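PDB 7LCE: D-glucosaminate-6-phosphate ammonia lyase from Salmonella typhimurium, which belongs to the selenocysteine synthase-like family of pyridoxal-phosphate enzymes and carries its cofactor covalently bound in a large mixed-sheet domain. Local coordinates for residues 50-61 and 251-262. Sequence-based numbering, arbitrary orientation.
Sequences LVEKTGELVSRY and MVGLVYALENYH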
ATOM      1  N   LEU A  50      40.833 -27.484   8.774  1.00 78.44           N
ATOM      2  CA  LEU A  50      40.159 -28.293   9.785  1.00 74.90           C
ATOM      3  C   LEU A  50      38.685 -28.488   9.449  1.00 79.03           C
ATOM      4  O   LEU A  50      38.134 -29.574   9.656  1.00 74.82           O
ATOM      5  CB  LEU A  50      40.319 -27.648  11.159  1.00 68.73           C
ATOM      6  CG  LEU A  50      39.732 -28.444  12.324  1.00 63.96           C
ATOM      7  CD1 LEU A  50      40.428 -29.789  12.461  1.00 59.61           C
ATOM      8  CD2 LEU A  50      39.835 -27.645  13.606  1.00 57.20           C
ATOM      9  N   VAL A  51      38.026 -27.441   8.943  1.00 74.76           N
ATOM     10  CA  VAL A  51      36.628 -27.562   8.535  1.00 66.31           C
ATOM     11  C   VAL A  51      36.499 -28.559   7.393  1.00 74.09           C
ATOM     12  O   VAL A  51      35.572 -29.376   7.358  1.00 80.16           O
ATOM     13  CB  VAL A  51      36.058 -26.187   8.143  1.00 71.37           C
ATOM     14  CG1 VAL A  51      34.716 -26.352   7.436  1.00 55.69           C
ATOM     15  CG2 VAL A  51      35.924 -25.292   9.364  1.00 65.34           C
ATOM     16  N   GLU A  52      37.424 -28.497   6.438  1.00 76.45           N
ATOM     17  CA  GLU A  52      37.363 -29.376   5.279  1.00 73.67           C
ATOM     18  C   GLU A  52      37.610 -30.823   5.688  1.00 73.94           C
ATOM     19  O   GLU A  52      36.848 -31.722   5.315  1.00 78.09           O
ATOM     20  CB  GLU A  52      38.393 -28.909   4.243  1.00 68.34           C
ATOM     21  CG  GLU A  52      38.225 -29.474   2.843  1.00 84.14           C
ATOM     22  CD  GLU A  52      36.963 -28.958   2.167  1.00120.75           C
ATOM     23  OE1 GLU A  52      36.370 -27.983   2.677  1.00102.77           O
ATOM     24  OE2 GLU A  52      36.570 -29.522   1.122  1.00122.34           O
ATOM     25  N   LYS A  53      38.659 -31.054   6.484  1.00 67.52           N
ATOM     26  CA  LYS A  53      39.041 -32.407   6.886  1.00 69.09           C
ATOM     27  C   LYS A  53      38.013 -33.043   7.818  1.00 78.79           C
ATOM     28  O   LYS A  53      37.698 -34.234   7.679  1.00 77.45           O
ATOM     29  CB  LYS A  53      40.419 -32.381   7.551  1.00 68.40           C
ATOM     30  CG  LYS A  53      41.073 -33.747   7.716  1.00 64.60           C
ATOM     31  CD  LYS A  53      41.328 -34.385   6.357  1.00 73.71           C
ATOM     32  CE  LYS A  53      42.192 -35.634   6.461  1.00 86.52           C
ATOM     33  NZ  LYS A  53      42.464 -36.248   5.127  1.00 93.50           N
ATOM     34  N   THR A  54      37.502 -32.280   8.793  1.00 76.75           N
ATOM     35  CA  THR A  54      36.506 -32.833   9.705  1.00 61.33           C
ATOM     36  C   THR A  54      35.235 -33.225   8.963  1.00 67.37           C
ATOM     37  O   THR A  54      34.597 -34.225   9.314  1.00 73.50           O
ATOM     38  CB  THR A  54      36.193 -31.844  10.828  1.00 67.95           C
ATOM     39  OG1 THR A  54      35.930 -30.552  10.268  1.00 81.73           O
ATOM     40  CG2 THR A  54      37.368 -31.755  11.798  1.00 56.57           C
ATOM     41  N   GLY A  55      34.862 -32.469   7.926  1.00 67.80           N
ATOM     42  CA  GLY A  55      33.728 -32.874   7.112  1.00 73.28           C
ATOM     43  C   GLY A  55      33.971 -34.214   6.437  1.00 72.34           C
ATOM     44  O   GLY A  55      33.067 -35.046   6.340  1.00 73.99           O
ATOM     45  N   GLU A  56      35.209 -34.448   5.985  1.00 70.97           N
ATOM     46  CA  GLU A  56      35.568 -35.739   5.409  1.00 73.13           C
ATOM     47  C   GLU A  56      35.460 -36.848   6.447  1.00 76.64           C
ATOM     48  O   GLU A  56      34.892 -37.912   6.171  1.00 88.24           O
ATOM     49  CB  GLU A  56      36.997 -35.666   4.857  1.00 74.67           C
ATOM     50  CG  GLU A  56      37.572 -36.988   4.369  1.00106.97           C
ATOM     51  CD  GLU A  56      39.037 -36.876   3.962  1.00131.67           C
ATOM     52  OE1 GLU A  56      39.589 -35.754   4.019  1.00113.07           O
ATOM     53  OE2 GLU A  56      39.644 -37.907   3.604  1.00140.49           O
ATOM     54  N   LEU A  57      35.986 -36.614   7.653  1.00 67.64           N
ATOM     55  CA  LEU A  57      35.993 -37.670   8.658  1.00 73.09           C
ATOM     56  C   LEU A  57      34.585 -37.997   9.127  1.00 74.20           C
ATOM     57  O   LEU A  57      34.234 -39.172   9.268  1.00 86.20           O
ATOM     58  CB  LEU A  57      36.880 -37.278   9.838  1.00 82.44           C
ATOM     59  CG  LEU A  57      38.361 -37.074   9.514  1.00 71.23           C
ATOM     60  CD1 LEU A  57      39.147 -36.624  10.743  1.00 65.90           C
ATOM     61  CD2 LEU A  57      38.929 -38.351   8.930  1.00 82.40           C
ATOM     62  N   VAL A  58      33.754 -36.976   9.339  1.00 72.36           N
ATOM     63  CA  VAL A  58      32.379 -37.220   9.765  1.00 69.16           C
ATOM     64  C   VAL A  58      31.607 -37.976   8.690  1.00 82.50           C
ATOM     65  O   VAL A  58      30.824 -38.888   8.987  1.00 74.19           O
ATOM     66  CB  VAL A  58      31.691 -35.889  10.129  1.00 64.12           C
ATOM     67  CG1 VAL A  58      30.199 -36.087  10.311  1.00 65.66           C
ATOM     68  CG2 VAL A  58      32.309 -35.310  11.393  1.00 74.09           C
ATOM     69  N   SER A  59      31.830 -37.623   7.423  1.00 86.40           N
ATOM     70  CA  SER A  59      31.098 -38.253   6.333  1.00 73.42           C
ATOM     71  C   SER A  59      31.406 -39.738   6.200  1.00 79.22           C
ATOM     72  O   SER A  59      30.576 -40.478   5.662  1.00 91.70           O
ATOM     73  CB  SER A  59      31.404 -37.532   5.023  1.00 67.13           C
ATOM     74  OG  SER A  59      31.018 -36.173   5.106  1.00 65.37           O
ATOM     75  N   ARG A  60      32.568 -40.193   6.677  1.00 82.84           N
ATOM     76  CA  ARG A  60      32.876 -41.619   6.619  1.00 82.88           C
ATOM     77  C   ARG A  60      31.895 -42.438   7.447  1.00 83.89           C
ATOM     78  O   ARG A  60      31.608 -43.591   7.107  1.00 85.38           O
ATOM     79  CB  ARG A  60      34.313 -41.872   7.078  1.00 66.82           C
ATOM     80  CG  ARG A  60      35.355 -41.279   6.147  1.00 78.54           C
ATOM     81  CD  ARG A  60      36.770 -41.523   6.642  1.00 78.97           C
ATOM     82  NE  ARG A  60      37.744 -40.789   5.843  1.00110.56           N
ATOM     83  CZ  ARG A  60      39.048 -40.759   6.084  1.00104.92           C
ATOM     84  NH1 ARG A  60      39.578 -41.422   7.099  1.00 87.63           N
ATOM     85  NH2 ARG A  60      39.838 -40.042   5.289  1.00102.90           N
ATOM     86  N   TYR A  61      31.368 -41.862   8.528  1.00 77.30           N
ATOM     87  CA  TYR A  61      30.423 -42.591   9.364  1.00 66.41           C
ATOM     88  C   TYR A  61      29.003 -42.522   8.816  1.00 76.87           C
ATOM     89  O   TYR A  61      28.206 -43.434   9.062  1.00 89.26           O
ATOM     90  CB  TYR A  61      30.453 -42.046  10.794  1.00 63.72           C
ATOM     91  CG  TYR A  61      31.822 -42.056  11.434  1.00 70.85           C
ATOM     92  CD1 TYR A  61      32.318 -43.200  12.045  1.00 83.40           C
ATOM     93  CD2 TYR A  61      32.619 -40.917  11.432  1.00 82.02           C
ATOM     94  CE1 TYR A  61      33.571 -43.212  12.633  1.00 92.83           C
ATOM     95  CE2 TYR A  61      33.872 -40.920  12.016  1.00 87.27           C
ATOM     96  CZ  TYR A  61      34.343 -42.070  12.616  1.00 86.12           C
ATOM     97  OH  TYR A  61      35.589 -42.076  13.200  1.00 88.32           O
ATOM     98  N   MET A 251      35.223 -29.407  17.666  1.00 69.00           N
ATOM     99  CA  MET A 251      35.239 -30.026  16.345  1.00 62.25           C
ATOM    100  C   MET A 251      36.018 -31.334  16.381  1.00 73.65           C
ATOM    101  O   MET A 251      35.537 -32.373  15.915  1.00 86.24           O
ATOM    102  CB  MET A 251      35.843 -29.068  15.320  1.00 60.06           C
ATOM    103  CG  MET A 251      34.928 -27.939  14.901  1.00 60.18           C
ATOM    104  SD  MET A 251      35.755 -26.764  13.808  1.00 72.24           S
ATOM    105  CE  MET A 251      36.018 -27.770  12.349  1.00 68.07           C
ATOM    106  N   VAL A 252      37.225 -31.299  16.950  1.00 72.52           N
ATOM    107  CA  VAL A 252      38.018 -32.516  17.104  1.00 73.58           C
ATOM    108  C   VAL A 252      37.324 -33.481  18.057  1.00 75.38           C
ATOM    109  O   VAL A 252      37.340 -34.702  17.852  1.00 76.78           O
ATOM    110  CB  VAL A 252      39.439 -32.165  17.582  1.00 60.59           C
ATOM    111  CG1 VAL A 252      40.233 -33.425  17.884  1.00 67.56           C
ATOM    112  CG2 VAL A 252      40.150 -31.314  16.543  1.00 63.55           C
ATOM    113  N   GLY A 253      36.702 -32.949  19.112  1.00 68.27           N
ATOM    114  CA  GLY A 253      36.027 -33.806  20.073  1.00 62.11           C
ATOM    115  C   GLY A 253      34.922 -34.635  19.449  1.00 75.74           C
ATOM    116  O   GLY A 253      34.762 -35.814  19.772  1.00 88.97           O
ATOM    117  N   LEU A 254      34.152 -34.036  18.537  1.00 72.65           N
ATOM    118  CA  LEU A 254      33.087 -34.780  17.871  1.00 71.74           C
ATOM    119  C   LEU A 254      33.649 -35.928  17.040  1.00 74.29           C
ATOM    120  O   LEU A 254      33.100 -37.036  17.046  1.00 79.84           O
ATOM    121  CB  LEU A 254      32.259 -33.842  16.993  1.00 69.02           C
ATOM    122  CG  LEU A 254      31.254 -34.526  16.063  1.00 61.21           C
ATOM    123  CD1 LEU A 254      30.199 -35.275  16.863  1.00 60.37           C
ATOM    124  CD2 LEU A 254      30.612 -33.520  15.121  1.00 62.34           C
ATOM    125  N   VAL A 255      34.742 -35.682  16.314  1.00 67.51           N
ATOM    126  CA  VAL A 255      35.324 -36.726  15.476  1.00 67.49           C
ATOM    127  C   VAL A 255      35.831 -37.878  16.334  1.00 76.84           C
ATOM    128  O   VAL A 255      35.599 -39.053  16.021  1.00 67.92           O
ATOM    129  CB  VAL A 255      36.439 -36.141  14.590  1.00 66.49           C
ATOM    130  CG1 VAL A 255      37.077 -37.239  13.747  1.00 69.64           C
ATOM    131  CG2 VAL A 255      35.880 -35.036  13.709  1.00 66.76           C
ATOM    132  N   TYR A 256      36.526 -37.564  17.431  1.00 75.75           N
ATOM    133  CA  TYR A 256      37.015 -38.624  18.307  1.00 81.82           C
ATOM    134  C   TYR A 256      35.881 -39.293  19.069  1.00 80.54           C
ATOM    135  O   TYR A 256      35.992 -40.467  19.439  1.00 86.01           O
ATOM    136  CB  TYR A 256      38.075 -38.078  19.265  1.00 71.65           C
ATOM    137  CG  TYR A 256      39.464 -38.083  18.666  1.00 77.84           C
ATOM    138  CD1 TYR A 256      39.854 -37.117  17.749  1.00 75.36           C
ATOM    139  CD2 TYR A 256      40.378 -39.071  19.006  1.00 75.57           C
ATOM    140  CE1 TYR A 256      41.121 -37.135  17.191  1.00 88.66           C
ATOM    141  CE2 TYR A 256      41.646 -39.093  18.458  1.00 89.60           C
ATOM    142  CZ  TYR A 256      42.013 -38.124  17.553  1.00 81.56           C
ATOM    143  OH  TYR A 256      43.278 -38.148  17.008  1.00 86.41           O
ATOM    144  N   ALA A 257      34.784 -38.573  19.308  1.00 74.56           N
ATOM    145  CA  ALA A 257      33.621 -39.201  19.921  1.00 66.01           C
ATOM    146  C   ALA A 257      32.920 -40.139  18.949  1.00 83.93           C
ATOM    147  O   ALA A 257      32.361 -41.158  19.367  1.00 99.34           O
ATOM    148  CB  ALA A 257      32.649 -38.139  20.428  1.00 68.88           C
ATOM    149  N   LEU A 258      32.938 -39.810  17.655  1.00 80.06           N
ATOM    150  CA  LEU A 258      32.352 -40.699  16.657  1.00 77.83           C
ATOM    151  C   LEU A 258      33.137 -42.001  16.541  1.00 87.12           C
ATOM    152  O   LEU A 258      32.543 -43.078  16.412  1.00 99.64           O
ATOM    153  CB  LEU A 258      32.282 -39.992  15.306  1.00 75.26           C
ATOM    154  CG  LEU A 258      31.172 -38.951  15.169  1.00 66.74           C
ATOM    155  CD1 LEU A 258      31.184 -38.342  13.781  1.00 69.37           C
ATOM    156  CD2 LEU A 258      29.819 -39.573  15.473  1.00 83.69           C
ATOM    157  N   GLU A 259      34.471 -41.927  16.581  1.00 92.05           N
ATOM    158  CA  GLU A 259      35.271 -43.147  16.538  1.00 96.57           C
ATOM    159  C   GLU A 259      35.106 -43.960  17.815  1.00100.89           C
ATOM    160  O   GLU A 259      35.090 -45.195  17.773  1.00108.65           O
ATOM    161  CB  GLU A 259      36.743 -42.812  16.297  1.00 74.03           C
ATOM    162  CG  GLU A 259      37.631 -44.036  16.110  1.00100.01           C
ATOM    163  CD  GLU A 259      37.236 -44.874  14.904  1.00134.38           C
ATOM    164  OE1 GLU A 259      36.798 -44.291  13.890  1.00139.30           O
ATOM    165  OE2 GLU A 259      37.359 -46.116  14.971  1.00133.30           O
ATOM    166  N   ASN A 260      34.979 -43.285  18.961  1.00 91.18           N
ATOM    167  CA  ASN A 260      34.738 -43.993  20.215  1.00 89.55           C
ATOM    168  C   ASN A 260      33.378 -44.678  20.214  1.00 88.02           C
ATOM    169  O   ASN A 260      33.196 -45.699  20.887  1.00 90.44           O
ATOM    170  CB  ASN A 260      34.851 -43.026  21.394  1.00 95.73           C
ATOM    171  CG  ASN A 260      34.974 -43.741  22.724  1.00102.49           C
ATOM    172  OD1 ASN A 260      33.976 -44.022  23.385  1.00115.16           O
ATOM    173  ND2 ASN A 260      36.206 -44.037  23.126  1.00113.86           N
ATOM    174  N   TYR A 261      32.413 -44.121  19.482  1.00 93.38           N
ATOM    175  CA  TYR A 261      31.110 -44.756  19.328  1.00 93.71           C
ATOM    176  C   TYR A 261      31.175 -45.906  18.327  1.00109.26           C
ATOM    177  O   TYR A 261      30.490 -46.921  18.496  1.00100.22           O
ATOM    178  CB  TYR A 261      30.086 -43.706  18.894  1.00 81.48           C
ATOM    179  CG  TYR A 261      28.657 -44.187  18.786  1.00 79.39           C
ATOM    180  CD1 TYR A 261      27.848 -44.270  19.912  1.00 83.48           C
ATOM    181  CD2 TYR A 261      28.108 -44.532  17.557  1.00 83.87           C
ATOM    182  CE1 TYR A 261      26.535 -44.697  19.821  1.00 93.05           C
ATOM    183  CE2 TYR A 261      26.796 -44.961  17.456  1.00 81.21           C
ATOM    184  CZ  TYR A 261      26.015 -45.041  18.590  1.00 86.27           C
ATOM    185  OH  TYR A 261      24.709 -45.467  18.496  1.00 88.47           O
ATOM    186  N   HIS A 262      31.998 -45.759  17.282  1.00134.40           N
ATOM    187  CA  HIS A 262      32.137 -46.801  16.268  1.00143.30           C
ATOM    188  C   HIS A 262      32.887 -48.022  16.791  1.00162.93           C
ATOM    189  O   HIS A 262      32.593 -49.149  16.374  1.00172.69           O
ATOM    190  CB  HIS A 262      32.849 -46.233  15.037  1.00146.57           C
ATOM    191  CG  HIS A 262      33.114 -47.246  13.966  1.00177.93           C
ATOM    192  ND1 HIS A 262      32.120 -47.760  13.161  1.00195.40           N
ATOM    193  CD2 HIS A 262      34.265 -47.838  13.566  1.00176.38           C
ATOM    194  CE1 HIS A 262      32.646 -48.625  12.313  1.00184.22           C
ATOM    195  NE2 HIS A 262      33.946 -48.691  12.538  1.00179.58           N
TER
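Tyr61 OH donates to Glu259 OE1 at 2.6 Å, the one hydrogen bond that joins segment 50-61 of helix 47-62 to segment 251-262 of helix 248-262. The phenol reaches the carboxylate on its anti side, 16° out of the carboxylate plane, and the planes of ring and carboxylate are well away from parallel. Glu259 leaves its helix with CG anti to the backbone N and then bends at chi2 (61°), which brings OE1 back to the edge of the tyrosine ring. One face of that ring lies against Leu258, whose CB stands 4.0 Å from the ring centroid in a CH-pi contact. The tyrosine is a knob in a hole formed by Val255, Leu258, Glu259 and His262, so a polar bond at its hydroxyl is combined with apolar packing over its face.

Further back, Val58 CG2 touches Leu258 CD1 at 4.0 Å. Leu57 CD1 meets Val255 CG1 at 3.7 Å, the side chains of Leu57 and Val255 crossing at about a right angle. At the other end Met251, bent at its last torsion, turns its methyl CE in among Leu50, Val51 and Thr54, with Leu50 CG 3.8 Å from Met251 CE.

Strands 66-70 and 221-225 contribute Ile69 and Phe222 to the same apolar layer, while Leu11 and Tyr6 of the second subunit pack on Leu50 and Val252. The axes of the two segments come within 10.0 Å of each other at 20°. Two helices distant in sequence, packed side by side next to the edge of a mixed seven-stranded sheet, fit the layered alpha/beta architecture of the large domain in the PLP-dependent aminotransferase fold.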